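Long-range contacts in 2-(acetamidomethylene)succinate hydrolase (Mesorhizobium loti, PDB 3KXP), which catalyses the last step of vitamin B6 degradation, hydrolysing (E)-2-(acetamidomethylene)succinate to succinic semialdehyde, acetate, ammonia and carbon dioxide: residues Thr78-Pro86 against Arg213-Gln221; Gly104-Tyr115 against Leu230-Thr239. All coordinates share one frame; numbering follows the deposited sequence.

Contact 1: residues Thr78-Pro86 against Arg213-Gln221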
loop_
_atom_site.group_PDB
_atom_site.type_symbol
_atom_site.label_atom_id
_atom_site.label_comp_id
_atom_site.label_asym_id
_atom_site.label_seq_id
_atom_site.Cartn_x
_atom_site.Cartn_y
_atom_site.Cartn_z
ATOM N N THR A 78 -14.883 23.014 -3.759
ATOM C CA THR A 78 -16.302 23.303 -4.063
ATOM C C THR A 78 -17.269 22.227 -3.585
ATOM O O THR A 78 -18.478 22.433 -3.589
ATOM C CB THR A 78 -16.592 23.547 -5.577
ATOM O OG1 THR A 78 -16.627 22.300 -6.279
ATOM C CG2 THR A 78 -15.546 24.452 -6.190
ATOM N N SER A 79 -16.738 21.087 -3.158
ATOM C CA SER A 79 -17.567 19.980 -2.681
ATOM C C SER A 79 -17.886 20.162 -1.185
ATOM O O SER A 79 -17.703 21.249 -0.637
ATOM C CB SER A 79 -16.814 18.664 -2.924
ATOM O OG SER A 79 -17.623 17.529 -2.695
ATOM N N ASN A 80 -18.364 19.105 -0.533
ATOM C CA ASN A 80 -18.693 19.154 0.893
ATOM C C ASN A 80 -18.767 17.741 1.502
ATOM O O ASN A 80 -18.862 16.746 0.787
ATOM C CB ASN A 80 -20.016 19.913 1.109
ATOM C CG ASN A 80 -21.237 19.064 0.822
ATOM O OD1 ASN A 80 -21.736 18.371 1.702
ATOM N ND2 ASN A 80 -21.716 19.102 -0.417
ATOM N N SER A 81 -18.736 17.675 2.830
ATOM C CA SER A 81 -18.741 16.415 3.584
ATOM C C SER A 81 -19.708 15.292 3.208
ATOM O O SER A 81 -19.377 14.120 3.382
ATOM C CB SER A 81 -18.908 16.710 5.077
ATOM O OG SER A 81 -20.163 17.313 5.346
ATOM N N ALA A 82 -20.886 15.628 2.697
ATOM C CA ALA A 82 -21.872 14.600 2.358
ATOM C C ALA A 82 -21.455 13.543 1.334
ATOM O O ALA A 82 -21.933 12.411 1.389
ATOM C CB ALA A 82 -23.171 15.256 1.902
ATOM N N VAL A 83 -20.577 13.896 0.402
ATOM C CA VAL A 83 -20.165 12.940 -0.618
ATOM C C VAL A 83 -19.527 11.682 -0.028
ATOM O O VAL A 83 -19.391 10.671 -0.717
ATOM C CB VAL A 83 -19.174 13.576 -1.618
ATOM C CG1 VAL A 83 -19.761 14.872 -2.168
ATOM C CG2 VAL A 83 -17.824 13.832 -0.942
ATOM N N PHE A 84 -19.151 11.731 1.246
ATOM C CA PHE A 84 -18.519 10.576 1.877
ATOM C C PHE A 84 -19.442 9.634 2.643
ATOM O O PHE A 84 -19.012 8.554 3.052
ATOM C CB PHE A 84 -17.399 11.029 2.823
ATOM C CG PHE A 84 -16.217 11.630 2.121
ATOM C CD1 PHE A 84 -15.976 13.000 2.182
ATOM C CD2 PHE A 84 -15.344 10.826 1.393
ATOM C CE1 PHE A 84 -14.877 13.564 1.527
ATOM C CE2 PHE A 84 -14.248 11.376 0.736
ATOM C CZ PHE A 84 -14.013 12.749 0.804
ATOM N N GLU A 85 -20.700 10.013 2.840
ATOM C CA GLU A 85 -21.594 9.148 3.606
ATOM C C GLU A 85 -21.664 7.709 3.086
ATOM O O GLU A 85 -21.608 6.770 3.872
ATOM C CB GLU A 85 -23.010 9.751 3.704
ATOM C CG GLU A 85 -23.045 11.138 4.354
ATOM C CD GLU A 85 -24.402 11.510 4.964
ATOM O OE1 GLU A 85 -25.445 11.019 4.484
ATOM O OE2 GLU A 85 -24.418 12.318 5.920
ATOM N N PRO A 86 -21.767 7.512 1.763
ATOM C CA PRO A 86 -21.836 6.133 1.259
ATOM C C PRO A 86 -20.620 5.295 1.669
ATOM O O PRO A 86 -20.740 4.109 1.981
ATOM C CB PRO A 86 -21.909 6.317 -0.257
ATOM C CG PRO A 86 -22.512 7.683 -0.416
ATOM C CD PRO A 86 -21.821 8.480 0.656
ATOM N N ARG A 213 -26.771 13.338 -7.222
ATOM C CA ARG A 213 -27.884 13.706 -6.352
ATOM C C ARG A 213 -27.402 14.074 -4.943
ATOM O O ARG A 213 -27.900 15.032 -4.348
ATOM C CB ARG A 213 -28.907 12.563 -6.303
ATOM C CG ARG A 213 -29.907 12.610 -5.157
ATOM C CD ARG A 213 -30.825 13.838 -5.164
ATOM N NE ARG A 213 -31.752 13.916 -6.295
ATOM C CZ ARG A 213 -32.934 14.539 -6.250
ATOM N NH1 ARG A 213 -33.338 15.124 -5.128
ATOM N NH2 ARG A 213 -33.702 14.609 -7.334
ATOM N N ILE A 214 -26.436 13.329 -4.409
ATOM C CA ILE A 214 -25.921 13.642 -3.080
ATOM C C ILE A 214 -25.285 15.038 -3.049
ATOM O O ILE A 214 -25.514 15.803 -2.112
ATOM C CB ILE A 214 -24.896 12.584 -2.598
ATOM C CG1 ILE A 214 -25.637 11.301 -2.213
ATOM C CG2 ILE A 214 -24.100 13.116 -1.397
ATOM C CD1 ILE A 214 -24.726 10.138 -1.856
ATOM N N ARG A 215 -24.493 15.369 -4.065
ATOM C CA ARG A 215 -23.864 16.685 -4.138
ATOM C C ARG A 215 -24.948 17.752 -4.293
ATOM O O ARG A 215 -24.909 18.804 -3.650
ATOM C CB ARG A 215 -22.918 16.772 -5.338
ATOM C CG ARG A 215 -21.570 16.096 -5.162
ATOM C CD ARG A 215 -20.826 16.100 -6.484
ATOM N NE ARG A 215 -19.473 15.573 -6.384
ATOM C CZ ARG A 215 -18.379 16.328 -6.385
ATOM N NH1 ARG A 215 -18.482 17.651 -6.481
ATOM N NH2 ARG A 215 -17.184 15.760 -6.300
ATOM N N ALA A 216 -25.913 17.472 -5.159
ATOM C CA ALA A 216 -27.009 18.398 -5.414
ATOM C C ALA A 216 -27.798 18.775 -4.153
ATOM O O ALA A 216 -28.110 19.943 -3.931
ATOM C CB ALA A 216 -27.954 17.798 -6.458
ATOM N N GLU A 217 -28.114 17.787 -3.328
ATOM C CA GLU A 217 -28.883 18.041 -2.122
ATOM C C GLU A 217 -28.070 18.623 -0.979
ATOM O O GLU A 217 -28.624 19.283 -0.116
ATOM C CB GLU A 217 -29.541 16.754 -1.618
ATOM C CG GLU A 217 -30.363 16.009 -2.646
ATOM C CD GLU A 217 -31.076 14.803 -2.055
ATOM O OE1 GLU A 217 -30.476 14.122 -1.192
ATOM O OE2 GLU A 217 -32.229 14.531 -2.461
ATOM N N SER A 218 -26.765 18.389 -0.968
ATOM C CA SER A 218 -25.945 18.859 0.140
ATOM C C SER A 218 -25.138 20.134 -0.038
ATOM O O SER A 218 -24.876 20.825 0.934
ATOM C CB SER A 218 -24.994 17.747 0.576
ATOM O OG SER A 218 -24.072 17.438 -0.462
ATOM N N GLY A 219 -24.733 20.450 -1.259
ATOM C CA GLY A 219 -23.920 21.638 -1.448
ATOM C C GLY A 219 -24.614 22.883 -1.954
ATOM O O GLY A 219 -23.967 23.887 -2.234
ATOM N N TYR A 220 -25.932 22.827 -2.076
ATOM C CA TYR A 220 -26.680 23.973 -2.573
ATOM C C TYR A 220 -27.901 24.215 -1.687
ATOM O O TYR A 220 -28.650 23.284 -1.379
ATOM C CB TYR A 220 -27.077 23.728 -4.041
ATOM C CG TYR A 220 -25.885 23.351 -4.900
ATOM C CD1 TYR A 220 -25.283 22.094 -4.776
ATOM C CD2 TYR A 220 -25.265 24.291 -5.717
ATOM C CE1 TYR A 220 -24.089 21.794 -5.420
ATOM C CE2 TYR A 220 -24.063 23.998 -6.369
ATOM C CZ TYR A 220 -23.476 22.752 -6.207
ATOM O OH TYR A 220 -22.235 22.483 -6.757
ATOM N N GLN A 221 -28.087 25.461 -1.261
ATOM C CA GLN A 221 -29.214 25.786 -0.395
ATOM C C GLN A 221 -30.178 26.802 -0.978
ATOM O O GLN A 221 -29.794 27.673 -1.757
ATOM C CB GLN A 221 -28.717 26.257 0.982
ATOM C CG GLN A 221 -27.674 27.383 0.969
ATOM C CD GLN A 221 -28.265 28.789 0.905
ATOM O OE1 GLN A 221 -29.129 29.160 1.710
ATOM N NE2 GLN A 221 -27.780 29.586 -0.045
HETATM O O HOH W 1 -20.257 24.157 -4.896
#
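S218 OG is gripped from two sides: it receives a hydrogen bond from N80 ND2 at 2.9 Å and donates one to the carbonyl I214 O, 2.7 Å away. The first bond is well formed, with an N-H...O angle of 160° and S218 OG almost in the amide plane of N80. The second turns the hydroxyl back on its own helix, where S218 N reaches I214 O from the opposite face of the carbonyl. Rotation of the N80 amide is fixed at its other end by an Asx turn, N80 OD1 accepting from A82 N at 3.0 Å. The A82 methyl also presses on the serine, A82 CB lying 3.4 Å from S218 CB, a tight carbon pair.

I214 spreads its two branches along segment 81-86. With CG1 beside the backbone N (chi1 -74°), CG2 points anti to it and meets A82 O, while CD1 reaches P86 CG tip to tip at 3.6 Å. R215 extends past V83, whose CG1 touches R215 CG at 3.7 Å, and S79 OG lies above one guanidinium face; the charge itself is paired with E298. A water joins T78 O to Y220 OH.

In this alpha/beta hydrolase fold, helix 209-218 belongs to the region inserted between strands 159-165 and 258-263, consistent with the family's cap. Its C-terminal end docks here on the loop after strand 70-74, the 3-10 segment 81-84 and helix 85-89, with R63 of strand 59-65 touching N80, A82 and S218.

Contact 2: residues Gly104-Tyr115 against Leu230-Thr239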
loop_
_atom_site.group_PDB
_atom_site.type_symbol
_atom_site.label_atom_id
_atom_site.label_comp_id
_atom_site.label_asym_id
_atom_site.label_seq_id
_atom_site.Cartn_x
_atom_site.Cartn_y
_atom_site.Cartn_z
ATOM N N GLY A 104 -14.576 27.568 4.107
ATOM C CA GLY A 104 -15.017 28.104 2.833
ATOM C C GLY A 104 -16.073 27.234 2.173
ATOM O O GLY A 104 -16.674 27.634 1.174
ATOM N N HIS A 105 -16.325 26.057 2.746
ATOM C CA HIS A 105 -17.287 25.120 2.169
ATOM C C HIS A 105 -18.442 24.740 3.092
ATOM O O HIS A 105 -18.446 25.060 4.280
ATOM C CB HIS A 105 -16.581 23.821 1.754
ATOM C CG HIS A 105 -15.401 24.016 0.849
ATOM N ND1 HIS A 105 -14.233 24.624 1.262
ATOM C CD2 HIS A 105 -15.192 23.632 -0.434
ATOM C CE1 HIS A 105 -13.356 24.601 0.275
ATOM N NE2 HIS A 105 -13.912 24.005 -0.764
ATOM N N GLY A 106 -19.406 24.031 2.515
ATOM C CA GLY A 106 -20.557 23.551 3.250
ATOM C C GLY A 106 -21.114 24.495 4.290
ATOM O O GLY A 106 -21.334 25.669 4.018
ATOM N N LEU A 107 -21.338 23.966 5.491
ATOM C CA LEU A 107 -21.889 24.743 6.586
ATOM C C LEU A 107 -20.828 25.178 7.582
ATOM O O LEU A 107 -21.115 25.373 8.759
ATOM C CB LEU A 107 -22.984 23.943 7.300
ATOM C CG LEU A 107 -24.261 23.672 6.487
ATOM C CD1 LEU A 107 -25.323 23.021 7.379
ATOM C CD2 LEU A 107 -24.798 24.978 5.913
ATOM N N SER A 108 -19.601 25.337 7.100
ATOM C CA SER A 108 -18.502 25.764 7.954
ATOM C C SER A 108 -18.230 27.258 7.794
ATOM O O SER A 108 -18.757 27.901 6.887
ATOM C CB SER A 108 -17.246 24.960 7.621
ATOM O OG SER A 108 -17.456 23.590 7.907
ATOM N N ASP A 109 -17.415 27.812 8.685
ATOM C CA ASP A 109 -17.087 29.230 8.616
ATOM C C ASP A 109 -16.411 29.537 7.292
ATOM O O ASP A 109 -15.774 28.671 6.693
ATOM C CB ASP A 109 -16.159 29.628 9.771
ATOM C CG ASP A 109 -16.896 29.773 11.088
ATOM O OD1 ASP A 109 -18.144 29.659 11.085
ATOM O OD2 ASP A 109 -16.230 30.010 12.118
ATOM N N LYS A 110 -16.550 30.776 6.842
ATOM C CA LYS A 110 -15.963 31.194 5.582
ATOM C C LYS A 110 -15.196 32.505 5.734
ATOM O O LYS A 110 -15.646 33.563 5.295
ATOM C CB LYS A 110 -17.068 31.320 4.538
ATOM C CG LYS A 110 -17.871 30.036 4.412
ATOM C CD LYS A 110 -18.945 30.126 3.364
ATOM C CE LYS A 110 -19.619 28.780 3.202
ATOM N NZ LYS A 110 -20.137 28.287 4.499
ATOM N N PRO A 111 -14.018 32.444 6.369
ATOM C CA PRO A 111 -13.192 33.633 6.578
ATOM C C PRO A 111 -12.906 34.389 5.291
ATOM O O PRO A 111 -13.017 33.842 4.197
ATOM C CB PRO A 111 -11.929 33.069 7.230
ATOM C CG PRO A 111 -11.896 31.639 6.755
ATOM C CD PRO A 111 -13.339 31.243 6.883
ATOM N N GLU A 112 -12.544 35.657 5.445
ATOM C CA GLU A 112 -12.247 36.537 4.326
ATOM C C GLU A 112 -10.999 36.060 3.584
ATOM O O GLU A 112 -10.863 36.287 2.378
ATOM C CB GLU A 112 -12.049 37.967 4.857
ATOM C CG GLU A 112 -11.959 39.067 3.808
ATOM C CD GLU A 112 -11.897 40.466 4.436
ATOM O OE1 GLU A 112 -10.935 40.750 5.193
ATOM O OE2 GLU A 112 -12.815 41.282 4.173
ATOM N N THR A 113 -10.088 35.404 4.300
ATOM C CA THR A 113 -8.865 34.904 3.681
ATOM C C THR A 113 -8.281 33.714 4.452
ATOM O O THR A 113 -8.901 33.204 5.384
ATOM C CB THR A 113 -7.793 36.026 3.581
ATOM O OG1 THR A 113 -6.850 35.700 2.551
ATOM C CG2 THR A 113 -7.051 36.191 4.915
ATOM N N GLY A 114 -7.089 33.279 4.054
ATOM C CA GLY A 114 -6.449 32.153 4.712
ATOM C C GLY A 114 -6.867 30.824 4.102
ATOM O O GLY A 114 -7.420 29.960 4.783
ATOM N N TYR A 115 -6.603 30.652 2.812
ATOM C CA TYR A 115 -6.975 29.419 2.142
ATOM C C TYR A 115 -5.792 28.688 1.524
ATOM O O TYR A 115 -5.917 28.086 0.462
ATOM C CB TYR A 115 -8.040 29.705 1.084
ATOM C CG TYR A 115 -9.345 30.135 1.698
ATOM C CD1 TYR A 115 -9.621 31.481 1.938
ATOM C CD2 TYR A 115 -10.288 29.186 2.096
ATOM C CE1 TYR A 115 -10.815 31.872 2.562
ATOM C CE2 TYR A 115 -11.475 29.558 2.721
ATOM C CZ TYR A 115 -11.738 30.903 2.947
ATOM O OH TYR A 115 -12.937 31.263 3.515
ATOM N N LEU A 230 -23.313 26.515 -1.369
ATOM C CA LEU A 230 -23.009 26.893 0.006
ATOM C C LEU A 230 -21.590 27.472 0.025
ATOM O O LEU A 230 -21.302 28.423 0.750
ATOM C CB LEU A 230 -23.085 25.671 0.928
ATOM C CG LEU A 230 -24.499 25.299 1.374
ATOM C CD1 LEU A 230 -24.488 24.001 2.167
ATOM C CD2 LEU A 230 -25.060 26.445 2.215
ATOM N N ALA A 231 -20.714 26.898 -0.794
ATOM C CA ALA A 231 -19.325 27.342 -0.884
ATOM C C ALA A 231 -19.218 28.808 -1.279
ATOM O O ALA A 231 -19.913 29.269 -2.184
ATOM C CB ALA A 231 -18.566 26.485 -1.903
ATOM N N SER A 232 -18.342 29.535 -0.594
ATOM C CA SER A 232 -18.107 30.943 -0.883
ATOM C C SER A 232 -17.256 31.065 -2.146
ATOM O O SER A 232 -16.224 30.395 -2.262
ATOM C CB SER A 232 -17.368 31.598 0.285
ATOM O OG SER A 232 -16.529 32.639 -0.178
ATOM N N SER A 233 -17.671 31.920 -3.082
ATOM C CA SER A 233 -16.923 32.092 -4.327
ATOM C C SER A 233 -15.510 32.643 -4.093
ATOM O O SER A 233 -14.557 32.218 -4.740
ATOM C CB SER A 233 -17.689 33.003 -5.303
ATOM O OG SER A 233 -17.758 34.340 -4.839
ATOM N N ALA A 234 -15.373 33.584 -3.167
ATOM C CA ALA A 234 -14.060 34.150 -2.877
ATOM C C ALA A 234 -13.164 33.067 -2.287
ATOM O O ALA A 234 -11.977 32.998 -2.609
ATOM C CB ALA A 234 -14.183 35.317 -1.900
ATOM N N ALA A 235 -13.734 32.228 -1.423
ATOM C CA ALA A 235 -12.985 31.139 -0.792
ATOM C C ALA A 235 -12.459 30.171 -1.863
ATOM O O ALA A 235 -11.312 29.711 -1.796
ATOM C CB ALA A 235 -13.882 30.383 0.216
HETATM N N MSE A 236 -13.304 29.873 -2.849
HETATM C CA MSE A 236 -12.927 28.979 -3.943
HETATM C C MSE A 236 -11.770 29.541 -4.767
HETATM O O MSE A 236 -10.790 28.844 -5.029
HETATM C CB MSE A 236 -14.121 28.732 -4.873
HETATM C CG MSE A 236 -15.309 28.092 -4.196
HETATM SE SE MSE A 236 -14.781 26.567 -3.124
HETATM C CE MSE A 236 -14.630 27.430 -1.388
ATOM N N ALA A 237 -11.900 30.800 -5.179
ATOM C CA ALA A 237 -10.878 31.456 -5.984
ATOM C C ALA A 237 -9.539 31.432 -5.267
ATOM O O ALA A 237 -8.509 31.158 -5.872
ATOM C CB ALA A 237 -11.287 32.900 -6.294
ATOM N N GLN A 238 -9.556 31.713 -3.971
ATOM C CA GLN A 238 -8.322 31.713 -3.200
ATOM C C GLN A 238 -7.790 30.300 -3.004
ATOM O O GLN A 238 -6.580 30.081 -3.049
ATOM C CB GLN A 238 -8.542 32.380 -1.843
ATOM C CG GLN A 238 -8.903 33.848 -1.954
ATOM C CD GLN A 238 -9.141 34.485 -0.608
ATOM O OE1 GLN A 238 -8.220 34.616 0.204
ATOM N NE2 GLN A 238 -10.385 34.878 -0.355
ATOM N N THR A 239 -8.693 29.348 -2.785
ATOM C CA THR A 239 -8.293 27.958 -2.598
ATOM C C THR A 239 -7.663 27.405 -3.877
ATOM O O THR A 239 -6.616 26.758 -3.827
ATOM C CB THR A 239 -9.486 27.089 -2.226
ATOM O OG1 THR A 239 -10.009 27.530 -0.971
ATOM C CG2 THR A 239 -9.071 25.642 -2.112
HETATM O O HOH W 2 -5.262 25.973 -1.187
HETATM O O HOH W 3 -5.676 32.653 1.395
#
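Y115 lies with one ring face against the helix 233-242: A235 CA stands 4.0 Å from the ring centroid and 12° off the normal, a CH-pi contact, and A235 CB touches Y115 CZ. Beside it the Q238 amide binds the loop with both ends. Its NE2 donates to E112 O at 3.1 Å, nearly straight at 174° and in the amide plane, while Q238 OE1 accepts from T113 OG1 at 2.9 Å in its carbonyl plane. Toward the other end of the contact, S232 N donates to G104 O at 3.1 Å, and the selenomethionine M236, bent at chi2 (-48°), lays its CE over one face of the H105 ring, 3.6 Å from the centroid. L230 packs on L107.

The next shell holds these groups in place. Y115 OH donates to P111 O at 2.7 Å, tying the ring to its own loop, and S232, the N-cap of helix 233-242, accepts from A235 N through OG. K110 NZ donates to G106 O and S108 O of the type II' turn 105-108, and its CD packs against S232 CB. H105 ND1 is bonded to R103 O, and the ring neighbours L143, a chloride-site residue.

The contact joins the loop between strand 96-100 and helix 117-131 of the alpha/beta hydrolase core to a helix consistent with the cap. Three neutral hydrogen bonds and two CH-pi contacts cross, so the match depends on donor-acceptor direction and ring faces; no salt bridge joins the segments.

Both contacts are partly buried, with centres 16 Å apart, and both join loops that follow strands of the central sheet to the region inserted between strands 159-165 and 258-263. They adjoin through the hairpin 220-223/226-229: G219 just before it and L230 just after it are backbone-bonded. Contact 1 is the smaller, at 383 Å² against 626 Å², and turns on one hydroxyl held by two hydrogen bonds with aliphatic packing around it; contact 2 spreads over one backbone bond, a two-ended amide and two ring faces. The side chain of R215 in contact 1 lies about 7 Å from that of H294, a probable active-site residue, whereas T239 and H105 of contact 2 approach the chloride-site residues I77 and L143.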